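Local coordinates for 11S globulin (Wrightia tinctoria, PDB 5WXU), which probably serves as a nutrient reserve in the seed and binds the plant hormone auxin (indole-3-acetic acid), at residues Ile307-Val315 with Glu454-Leu462; Arg327-Leu338 with Leu403-Ala414. All blocks are in the same frame, centred on the assembly; numbering follows the deposited sequence.

Both contacts reach the same antiparallel sheet of the C-terminal cupin domain, in which strand 313-318 of contact 1 neighbours strand 332-338 of contact 2; T314 N lies 2.9 Å from Y337 O, a probable hydrogen bond. The other half of contact 1, strand 457-458, belongs to the second sheet. Contact 2 is the inner one, its centre about 8 Å from the centre of the chain, against about 25 Å for contact 1. Both are largely buried and touch a second subunit. Contact 2 pairs two strands through regular backbone bonds, with charged groups at both ends, whereas contact 1 sets the sheet's outermost hairpin within this chain against the C-terminal segment through apolar packing and a single direct hydrogen bond.

Contact 1: residues Ile307-Val315 with Glu454-Leu462; sequences IYTSRGGTV and EITVLDPEL. Unlike the reference sequence in segment 454-462: D459 (reference Gly).
T309 and V457 face each other with CA atoms 5.8 Å apart where hairpin 307-315, the outermost of one sheet of the C-terminal cupin barrel within this chain, meets strand 457-458 of the other. No backbone bond joins the segments, although G312 CA comes within 4.3 Å of D459 CA. The hairpin holds a classic beta bulge, T309 O accepting from both G312 N and G313 N. With OG1 anti to its carbonyl carbon (chi1 -63°), T309 donates to V457 O at 2.9 Å, tilted 31° from the carbonyl plane, while CG2 lies 4.1 Å from E454 CG. A valine here would probably leave V457 O without this donor and the hairpin less firmly tied. V457 fills the middle: CG1 presses on the bulge, 3.3 Å from G313 N, and CG2 meets V315 CG2 at 3.9 Å. T309 and Y308 also join a parallel strand of a second subunit, and the I455 side chain lies about 5 Å from bound indole-3-acetic acid. D459 OD1 accepts from E461 N, an Asx turn, and D459 N donates to E454 OE2, also salt-bridged to R452. A water donates to R311 O, 2.6 Å away, and to OE2 of the poorly ordered E461.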
loop_
_atom_site.group_PDB
_atom_site.type_symbol
_atom_site.label_atom_id
_atom_site.label_comp_id
_atom_site.label_asym_id
_atom_site.label_seq_id
_atom_site.Cartn_x
_atom_site.Cartn_y
_atom_site.Cartn_z
ATOM N N ILE B 307 28.613 -0.236 -5.694
ATOM C CA ILE B 307 29.349 -0.746 -6.841
ATOM C C ILE B 307 30.814 -0.353 -6.633
ATOM O O ILE B 307 31.101 0.781 -6.346
ATOM C CB ILE B 307 28.919 -0.155 -8.209
ATOM C CG1 ILE B 307 27.377 -0.028 -8.375
ATOM C CG2 ILE B 307 29.573 -0.967 -9.326
ATOM C CD1 ILE B 307 26.621 -1.303 -8.414
ATOM N N TYR B 308 31.737 -1.274 -6.867
ATOM C CA TYR B 308 33.170 -0.995 -6.730
ATOM C C TYR B 308 33.897 -1.808 -7.751
ATOM O O TYR B 308 33.679 -3.002 -7.889
ATOM C CB TYR B 308 33.678 -1.369 -5.372
ATOM C CG TYR B 308 35.186 -1.412 -5.264
ATOM C CD1 TYR B 308 35.959 -0.268 -5.571
ATOM C CD2 TYR B 308 35.856 -2.582 -4.921
ATOM C CE1 TYR B 308 37.322 -0.299 -5.461
ATOM C CE2 TYR B 308 37.232 -2.605 -4.781
ATOM C CZ TYR B 308 37.964 -1.465 -5.098
ATOM O OH TYR B 308 39.336 -1.502 -4.929
ATOM N N THR B 309 34.680 -1.097 -8.558
ATOM C CA THR B 309 35.617 -1.701 -9.469
ATOM C C THR B 309 36.999 -1.258 -9.050
ATOM O O THR B 309 37.299 -0.060 -8.992
ATOM C CB THR B 309 35.300 -1.292 -10.876
ATOM O OG1 THR B 309 33.988 -1.793 -11.249
ATOM C CG2 THR B 309 36.386 -1.915 -11.896
ATOM N N SER B 310 37.841 -2.238 -8.741
ATOM C CA SER B 310 39.187 -1.977 -8.350
ATOM C C SER B 310 39.908 -1.197 -9.463
ATOM O O SER B 310 39.760 -1.494 -10.669
ATOM C CB SER B 310 39.837 -3.334 -8.089
ATOM O OG SER B 310 41.166 -3.153 -7.803
ATOM N N ARG B 311 40.650 -0.170 -9.036
ATOM C CA ARG B 311 41.293 0.776 -9.998
ATOM C C ARG B 311 40.365 1.704 -10.783
ATOM O O ARG B 311 40.835 2.515 -11.600
ATOM C CB ARG B 311 42.219 0.032 -10.999
ATOM C CG ARG B 311 43.157 -0.969 -10.311
ATOM C CD ARG B 311 44.183 -1.573 -11.248
ATOM N NE ARG B 311 45.150 -2.381 -10.481
ATOM C CZ ARG B 311 46.194 -3.043 -11.000
ATOM N NH1 ARG B 311 46.438 -3.033 -12.308
ATOM N NH2 ARG B 311 47.013 -3.717 -10.200
ATOM N N GLY B 312 39.043 1.568 -10.594
ATOM C CA GLY B 312 38.085 2.342 -11.332
ATOM C C GLY B 312 37.377 3.338 -10.411
ATOM O O GLY B 312 37.329 4.514 -10.696
ATOM N N GLY B 313 36.760 2.844 -9.364
ATOM C CA GLY B 313 36.144 3.691 -8.312
ATOM C C GLY B 313 34.836 3.068 -7.788
ATOM O O GLY B 313 34.657 1.830 -7.839
ATOM N N THR B 314 33.997 3.948 -7.240
ATOM C CA THR B 314 32.768 3.560 -6.500
ATOM C C THR B 314 31.565 4.375 -6.912
ATOM O O THR B 314 31.646 5.540 -7.251
ATOM C CB THR B 314 32.927 3.729 -4.974
ATOM O OG1 THR B 314 33.322 5.072 -4.610
ATOM C CG2 THR B 314 33.963 2.829 -4.438
ATOM N N VAL B 315 30.428 3.699 -6.788
ATOM C CA VAL B 315 29.108 4.334 -6.707
ATOM C C VAL B 315 28.464 4.022 -5.362
ATOM O O VAL B 315 28.378 2.838 -4.950
ATOM C CB VAL B 315 28.189 3.889 -7.875
ATOM C CG1 VAL B 315 26.889 4.674 -7.826
ATOM C CG2 VAL B 315 28.832 4.237 -9.167
ATOM N N GLU B 454 32.961 -5.311 -16.673
ATOM C CA GLU B 454 32.608 -4.543 -15.478
ATOM C C GLU B 454 31.110 -4.325 -15.444
ATOM O O GLU B 454 30.474 -4.380 -16.451
ATOM C CB GLU B 454 33.243 -3.147 -15.455
ATOM C CG GLU B 454 34.786 -3.143 -15.463
ATOM C CD GLU B 454 35.416 -2.924 -16.861
ATOM O OE1 GLU B 454 34.936 -3.442 -17.881
ATOM O OE2 GLU B 454 36.401 -2.193 -16.918
ATOM N N ILE B 455 30.610 -3.998 -14.257
ATOM C CA ILE B 455 29.292 -3.341 -14.097
ATOM C C ILE B 455 29.542 -1.922 -13.672
ATOM O O ILE B 455 30.174 -1.691 -12.617
ATOM C CB ILE B 455 28.424 -4.043 -13.030
ATOM C CG1 ILE B 455 28.035 -5.433 -13.535
ATOM C CG2 ILE B 455 27.196 -3.241 -12.718
ATOM C CD1 ILE B 455 27.234 -6.342 -12.549
ATOM N N THR B 456 28.997 -0.995 -14.470
ATOM C CA THR B 456 28.924 0.447 -14.184
ATOM C C THR B 456 30.219 1.246 -14.073
ATOM O O THR B 456 30.346 2.306 -14.761
ATOM C CB THR B 456 28.056 0.683 -12.922
ATOM O OG1 THR B 456 26.740 0.173 -13.186
ATOM C CG2 THR B 456 27.993 2.139 -12.507
ATOM N N VAL B 457 31.137 0.820 -13.204
ATOM C CA VAL B 457 32.427 1.520 -13.021
ATOM C C VAL B 457 33.482 0.865 -13.871
ATOM O O VAL B 457 33.723 -0.300 -13.694
ATOM C CB VAL B 457 32.875 1.614 -11.537
ATOM C CG1 VAL B 457 34.173 2.423 -11.440
ATOM C CG2 VAL B 457 31.806 2.356 -10.754
ATOM N N LEU B 458 34.044 1.613 -14.834
ATOM C CA LEU B 458 35.025 1.085 -15.754
ATOM C C LEU B 458 36.435 1.352 -15.271
ATOM O O LEU B 458 36.790 2.467 -14.975
ATOM C CB LEU B 458 34.854 1.624 -17.168
ATOM C CG LEU B 458 33.483 1.386 -17.777
ATOM C CD1 LEU B 458 33.250 2.036 -19.096
ATOM C CD2 LEU B 458 33.189 -0.141 -17.856
ATOM N N ASP B 459 37.224 0.288 -15.338
ATOM C CA ASP B 459 38.671 0.281 -15.052
ATOM C C ASP B 459 39.346 1.095 -16.188
ATOM O O ASP B 459 39.053 0.872 -17.369
ATOM C CB ASP B 459 39.076 -1.191 -15.094
ATOM C CG ASP B 459 40.327 -1.502 -14.331
ATOM O OD1 ASP B 459 41.334 -0.739 -14.420
ATOM O OD2 ASP B 459 40.326 -2.592 -13.696
ATOM N N PRO B 460 40.213 2.054 -15.862
ATOM C CA PRO B 460 40.923 2.690 -16.996
ATOM C C PRO B 460 41.874 1.655 -17.669
ATOM O O PRO B 460 42.061 1.756 -18.848
ATOM C CB PRO B 460 41.681 3.837 -16.353
ATOM C CG PRO B 460 41.729 3.523 -14.884
ATOM C CD PRO B 460 40.697 2.506 -14.552
ATOM N N GLU B 461 42.356 0.632 -16.927
ATOM C CA GLU B 461 43.296 -0.393 -17.455
ATOM C C GLU B 461 42.638 -1.626 -18.173
ATOM O O GLU B 461 43.201 -2.731 -18.122
ATOM C CB GLU B 461 44.280 -0.937 -16.357
ATOM C CG GLU B 461 44.439 -0.225 -15.009
ATOM C CD GLU B 461 45.006 1.175 -15.082
ATOM O OE1 GLU B 461 45.414 1.621 -16.186
ATOM O OE2 GLU B 461 45.029 1.826 -14.009
ATOM N N LEU B 462 41.476 -1.463 -18.823
ATOM C CA LEU B 462 40.887 -2.533 -19.673
ATOM C C LEU B 462 40.216 -1.942 -20.927
ATOM O O LEU B 462 39.469 -2.626 -21.642
ATOM C CB LEU B 462 39.869 -3.388 -18.889
ATOM C CG LEU B 462 40.239 -4.050 -17.546
ATOM C CD1 LEU B 462 38.967 -4.528 -16.859
ATOM C CD2 LEU B 462 41.221 -5.210 -17.691
HETATM O O HOH W 1 43.358 3.248 -11.765
#

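Contact 2: residues Arg327-Leu338 with Leu403-Ala414; sequences RKLQLSANREYL and LELYTVKTNDRA. With PO4 (phosphate ion), chain O.
S332 to L338 pair with K409 to L403 as neighbouring antiparallel strands of the C-terminal cupin barrel, their axes 4.6 Å apart. Hydrogen-bonded pairs S332-K409, N334-T407, E336-L405 and L338-L403 alternate with non-hydrogen-bonded ones. A333, R335 and Y337 share a face with V408, Y406 and E404; A333, Y406 and V408 pack on strand 102-108 of the N-terminal cupin domain.

R335 crosses to the partner strand atom by atom. Its CB lies 4.1 Å from L405 O. The next carbon, CG, sits over the face of the Y406 ring, 4.0 Å from the centroid, in a CH-pi contact. CD moves on to the phenol end, 3.5 Å from Y406 OH. There the chain bends (chi3 72°), bringing the guanidinium round to E404, while NE donates to the backbone O of L299. At the tip NH1 gives a salt-bridging hydrogen bond of 2.9 Å to E404 OE2, using the anti lone pair of that oxygen, with the two flat groups nearly perpendicular. Both ends have further charged partners: E273 of a second subunit binds NH1, and R360 binds OE2. This cluster thus ties the strand pair to the subunit interface.

On the other face N334 and T407 lie side by side, OD1 of N334 being 3.6 Å from T407 CB. Where the strands end, the loop after K409 folds back over S332, whose OG accepts from A414 N at 3.2 Å in a nearly straight bond (174°). Beyond it R413 reaches a phosphate, to which its NH1 donates weakly and which Y321 and K415 also bind. The guanidinium of R327 stacks flat on that of R413, planes 17° apart, with R327 NH1 above the middle of the group, 3.4 Å from R413 CZ.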
loop_
_atom_site.group_PDB
_atom_site.type_symbol
_atom_site.label_atom_id
_atom_site.label_comp_id
_atom_site.label_asym_id
_atom_site.label_seq_id
_atom_site.Cartn_x
_atom_site.Cartn_y
_atom_site.Cartn_z
ATOM N N ARG B 327 11.049 7.803 0.020
ATOM C CA ARG B 327 9.878 7.315 -0.682
ATOM C C ARG B 327 8.791 8.366 -0.753
ATOM O O ARG B 327 8.226 8.587 -1.800
ATOM C CB ARG B 327 9.342 6.079 0.048
ATOM C CG ARG B 327 8.110 5.447 -0.539
ATOM C CD ARG B 327 8.470 4.636 -1.710
ATOM N NE ARG B 327 7.367 3.824 -2.195
ATOM C CZ ARG B 327 7.350 3.272 -3.404
ATOM N NH1 ARG B 327 8.371 3.450 -4.237
ATOM N NH2 ARG B 327 6.305 2.561 -3.796
ATOM N N LYS B 328 8.558 9.101 0.333
ATOM C CA LYS B 328 7.545 10.190 0.410
ATOM C C LYS B 328 7.993 11.369 -0.465
ATOM O O LYS B 328 7.188 11.979 -1.186
ATOM C CB LYS B 328 7.489 10.666 1.872
ATOM C CG LYS B 328 6.730 11.962 2.235
ATOM C CD LYS B 328 6.947 12.297 3.727
ATOM C CE LYS B 328 6.475 13.701 4.134
ATOM N NZ LYS B 328 4.985 13.836 4.183
ATOM N N LEU B 329 9.288 11.622 -0.440
ATOM C CA LEU B 329 9.855 12.786 -1.140
ATOM C C LEU B 329 10.057 12.602 -2.634
ATOM O O LEU B 329 10.219 13.593 -3.359
ATOM C CB LEU B 329 11.128 13.243 -0.436
ATOM C CG LEU B 329 11.015 13.688 1.020
ATOM C CD1 LEU B 329 12.385 14.239 1.394
ATOM C CD2 LEU B 329 9.900 14.725 1.178
ATOM N N GLN B 330 10.110 11.355 -3.090
ATOM C CA GLN B 330 10.326 10.995 -4.507
ATOM C C GLN B 330 11.652 11.607 -4.999
ATOM O O GLN B 330 11.720 12.165 -6.072
ATOM C CB GLN B 330 9.161 11.482 -5.372
ATOM C CG GLN B 330 7.840 11.018 -4.741
ATOM C CD GLN B 330 6.717 10.991 -5.735
ATOM O OE1 GLN B 330 6.651 11.828 -6.603
ATOM N NE2 GLN B 330 5.804 10.026 -5.585
ATOM N N LEU B 331 12.689 11.416 -4.201
ATOM C CA LEU B 331 14.060 11.825 -4.554
ATOM C C LEU B 331 15.037 10.704 -4.212
ATOM O O LEU B 331 14.737 9.820 -3.348
ATOM C CB LEU B 331 14.406 13.092 -3.769
ATOM C CG LEU B 331 13.624 14.357 -4.128
ATOM C CD1 LEU B 331 13.853 15.383 -3.028
ATOM C CD2 LEU B 331 14.112 14.947 -5.449
ATOM N N SER B 332 16.202 10.754 -4.888
ATOM C CA SER B 332 17.278 9.797 -4.695
ATOM C C SER B 332 18.581 10.591 -4.799
ATOM O O SER B 332 18.585 11.675 -5.380
ATOM C CB SER B 332 17.327 8.773 -5.861
ATOM O OG SER B 332 16.172 8.014 -6.087
ATOM N N ALA B 333 19.670 9.965 -4.376
ATOM C CA ALA B 333 21.002 10.556 -4.637
ATOM C C ALA B 333 22.042 9.526 -4.736
ATOM O O ALA B 333 21.781 8.382 -4.541
ATOM C CB ALA B 333 21.335 11.514 -3.485
ATOM N N ASN B 334 23.216 9.924 -5.211
ATOM C CA ASN B 334 24.410 9.056 -5.244
ATOM C C ASN B 334 25.676 9.885 -5.104
ATOM O O ASN B 334 25.634 11.070 -5.303
ATOM C CB ASN B 334 24.406 8.127 -6.444
ATOM C CG ASN B 334 24.743 8.828 -7.737
ATOM O OD1 ASN B 334 25.685 9.599 -7.766
ATOM N ND2 ASN B 334 24.029 8.541 -8.795
ATOM N N ARG B 335 26.748 9.209 -4.736
ATOM C CA ARG B 335 28.104 9.739 -4.740
ATOM C C ARG B 335 28.843 8.856 -5.700
ATOM O O ARG B 335 28.837 7.604 -5.510
ATOM C CB ARG B 335 28.746 9.690 -3.372
ATOM C CG ARG B 335 30.134 10.370 -3.465
ATOM C CD ARG B 335 30.880 10.452 -2.139
ATOM N NE ARG B 335 31.365 9.157 -1.726
ATOM C CZ ARG B 335 32.606 8.673 -1.906
ATOM N NH1 ARG B 335 33.591 9.392 -2.428
ATOM N NH2 ARG B 335 32.842 7.456 -1.445
ATOM N N GLU B 336 29.548 9.455 -6.674
ATOM C CA GLU B 336 30.405 8.675 -7.555
ATOM C C GLU B 336 31.817 9.182 -7.376
ATOM O O GLU B 336 32.074 10.392 -7.329
ATOM C CB GLU B 336 30.006 8.847 -9.019
ATOM C CG GLU B 336 28.610 8.418 -9.397
ATOM C CD GLU B 336 28.333 8.686 -10.882
ATOM O OE1 GLU B 336 28.918 9.629 -11.423
ATOM O OE2 GLU B 336 27.529 7.955 -11.496
ATOM N N TYR B 337 32.741 8.243 -7.206
ATOM C CA TYR B 337 34.172 8.531 -7.073
ATOM C C TYR B 337 34.884 7.746 -8.171
ATOM O O TYR B 337 34.825 6.545 -8.228
ATOM C CB TYR B 337 34.678 8.227 -5.673
ATOM C CG TYR B 337 36.083 8.660 -5.513
ATOM C CD1 TYR B 337 36.399 10.018 -5.321
ATOM C CD2 TYR B 337 37.109 7.754 -5.669
ATOM C CE1 TYR B 337 37.734 10.459 -5.252
ATOM C CE2 TYR B 337 38.434 8.157 -5.604
ATOM C CZ TYR B 337 38.747 9.500 -5.384
ATOM O OH TYR B 337 40.075 9.837 -5.293
ATOM N N LEU B 338 35.565 8.470 -9.051
ATOM C CA LEU B 338 36.360 7.881 -10.092
ATOM C C LEU B 338 37.819 8.153 -9.872
ATOM O O LEU B 338 38.237 9.276 -9.658
ATOM C CB LEU B 338 35.950 8.385 -11.478
ATOM C CG LEU B 338 34.527 8.020 -11.894
ATOM C CD1 LEU B 338 34.189 8.717 -13.196
ATOM C CD2 LEU B 338 34.348 6.516 -12.005
ATOM N N LEU B 403 37.777 12.265 -10.038
ATOM C CA LEU B 403 36.552 13.007 -10.189
ATOM C C LEU B 403 35.601 12.493 -9.096
ATOM O O LEU B 403 35.429 11.304 -8.959
ATOM C CB LEU B 403 35.912 12.843 -11.595
ATOM C CG LEU B 403 34.507 13.505 -11.717
ATOM C CD1 LEU B 403 34.658 15.016 -11.588
ATOM C CD2 LEU B 403 33.950 13.151 -13.045
ATOM N N GLU B 404 35.082 13.386 -8.283
ATOM C CA GLU B 404 34.057 13.060 -7.281
ATOM C C GLU B 404 32.834 13.933 -7.593
ATOM O O GLU B 404 32.929 15.151 -7.795
ATOM C CB GLU B 404 34.478 13.313 -5.850
ATOM C CG GLU B 404 33.399 12.803 -4.840
ATOM C CD GLU B 404 33.762 13.180 -3.443
ATOM O OE1 GLU B 404 34.070 14.354 -3.233
ATOM O OE2 GLU B 404 33.897 12.301 -2.564
ATOM N N LEU B 405 31.661 13.294 -7.631
ATOM C CA LEU B 405 30.396 13.961 -7.885
ATOM C C LEU B 405 29.377 13.458 -6.843
ATOM O O LEU B 405 29.393 12.286 -6.457
ATOM C CB LEU B 405 29.829 13.450 -9.250
ATOM C CG LEU B 405 30.532 13.422 -10.573
ATOM C CD1 LEU B 405 29.622 12.854 -11.638
ATOM C CD2 LEU B 405 30.926 14.852 -10.977
ATOM N N TYR B 406 28.464 14.329 -6.476
ATOM C CA TYR B 406 27.188 13.996 -5.811
ATOM C C TYR B 406 26.048 14.358 -6.773
ATOM O O TYR B 406 26.041 15.448 -7.364
ATOM C CB TYR B 406 26.983 14.721 -4.524
ATOM C CG TYR B 406 27.907 14.336 -3.396
ATOM C CD1 TYR B 406 29.264 14.803 -3.332
ATOM C CD2 TYR B 406 27.468 13.523 -2.351
ATOM C CE1 TYR B 406 30.073 14.439 -2.301
ATOM C CE2 TYR B 406 28.306 13.188 -1.303
ATOM C CZ TYR B 406 29.594 13.658 -1.275
ATOM O OH TYR B 406 30.436 13.350 -0.252
ATOM N N THR B 407 25.089 13.451 -6.913
ATOM C CA THR B 407 23.976 13.600 -7.844
ATOM C C THR B 407 22.687 13.421 -7.131
ATOM O O THR B 407 22.586 12.575 -6.258
ATOM C CB THR B 407 24.098 12.612 -8.980
ATOM O OG1 THR B 407 25.361 12.853 -9.644
ATOM C CG2 THR B 407 23.076 12.764 -9.947
ATOM N N VAL B 408 21.769 14.316 -7.427
ATOM C CA VAL B 408 20.362 14.252 -6.918
ATOM C C VAL B 408 19.549 13.853 -8.093
ATOM O O VAL B 408 19.683 14.418 -9.196
ATOM C CB VAL B 408 19.924 15.620 -6.402
ATOM C CG1 VAL B 408 18.399 15.609 -6.092
ATOM C CG2 VAL B 408 20.739 15.916 -5.177
ATOM N N LYS B 409 18.589 12.911 -7.894
ATOM C CA LYS B 409 17.752 12.480 -9.025
ATOM C C LYS B 409 16.307 12.624 -8.640
ATOM O O LYS B 409 15.951 12.433 -7.461
ATOM C CB LYS B 409 18.044 11.052 -9.463
ATOM C CG LYS B 409 19.433 10.869 -10.051
ATOM C CD LYS B 409 19.657 9.487 -10.595
ATOM C CE LYS B 409 21.132 9.379 -10.974
ATOM N NZ LYS B 409 21.320 8.231 -11.913
ATOM N N THR B 410 15.477 13.003 -9.616
ATOM C CA THR B 410 14.072 13.406 -9.345
ATOM C C THR B 410 13.088 12.207 -9.365
ATOM O O THR B 410 11.959 12.293 -9.901
ATOM C CB THR B 410 13.575 14.469 -10.314
ATOM O OG1 THR B 410 13.697 14.007 -11.671
ATOM C CG2 THR B 410 14.318 15.727 -10.229
ATOM N N ASN B 411 13.503 11.161 -8.707
ATOM C CA ASN B 411 12.551 10.106 -8.441
ATOM C C ASN B 411 13.099 9.267 -7.283
ATOM O O ASN B 411 14.276 9.134 -7.024
ATOM C CB ASN B 411 12.260 9.280 -9.722
ATOM C CG ASN B 411 10.762 8.911 -9.870
ATOM O OD1 ASN B 411 9.943 9.095 -8.917
ATOM N ND2 ASN B 411 10.389 8.424 -11.066
ATOM N N ASP B 412 12.189 8.689 -6.556
ATOM C CA ASP B 412 12.810 7.756 -5.666
ATOM C C ASP B 412 12.962 6.514 -6.590
ATOM O O ASP B 412 12.405 6.373 -7.768
ATOM C CB ASP B 412 12.249 7.583 -4.241
ATOM C CG ASP B 412 10.994 6.862 -4.229
ATOM O OD1 ASP B 412 10.170 7.333 -5.038
ATOM O OD2 ASP B 412 10.864 5.861 -3.460
ATOM N N ARG B 413 13.868 5.762 -6.123
ATOM C CA ARG B 413 14.339 4.607 -6.845
ATOM C C ARG B 413 14.706 4.903 -8.284
ATOM O O ARG B 413 14.373 4.152 -9.207
ATOM C CB ARG B 413 13.354 3.428 -6.730
ATOM C CG ARG B 413 13.146 3.041 -5.240
ATOM C CD ARG B 413 12.087 1.976 -5.088
ATOM N NE ARG B 413 11.667 1.934 -3.714
ATOM C CZ ARG B 413 10.684 1.175 -3.257
ATOM N NH1 ARG B 413 10.055 0.337 -4.070
ATOM N NH2 ARG B 413 10.369 1.244 -1.968
ATOM N N ALA B 414 15.414 6.022 -8.463
ATOM C CA ALA B 414 15.914 6.387 -9.757
ATOM C C ALA B 414 16.861 5.279 -10.276
ATOM O O ALA B 414 17.666 4.762 -9.559
ATOM C CB ALA B 414 16.632 7.690 -9.655
HETATM P P PO4 O . 12.725 -1.166 -7.826
HETATM O O1 PO4 O . 11.843 -0.896 -6.623
HETATM O O2 PO4 O . 13.823 -0.180 -8.041
HETATM O O3 PO4 O . 13.272 -2.546 -7.442
HETATM O O4 PO4 O . 11.789 -1.204 -9.031
HETATM O O HOH W 2 8.451 11.384 -8.915
#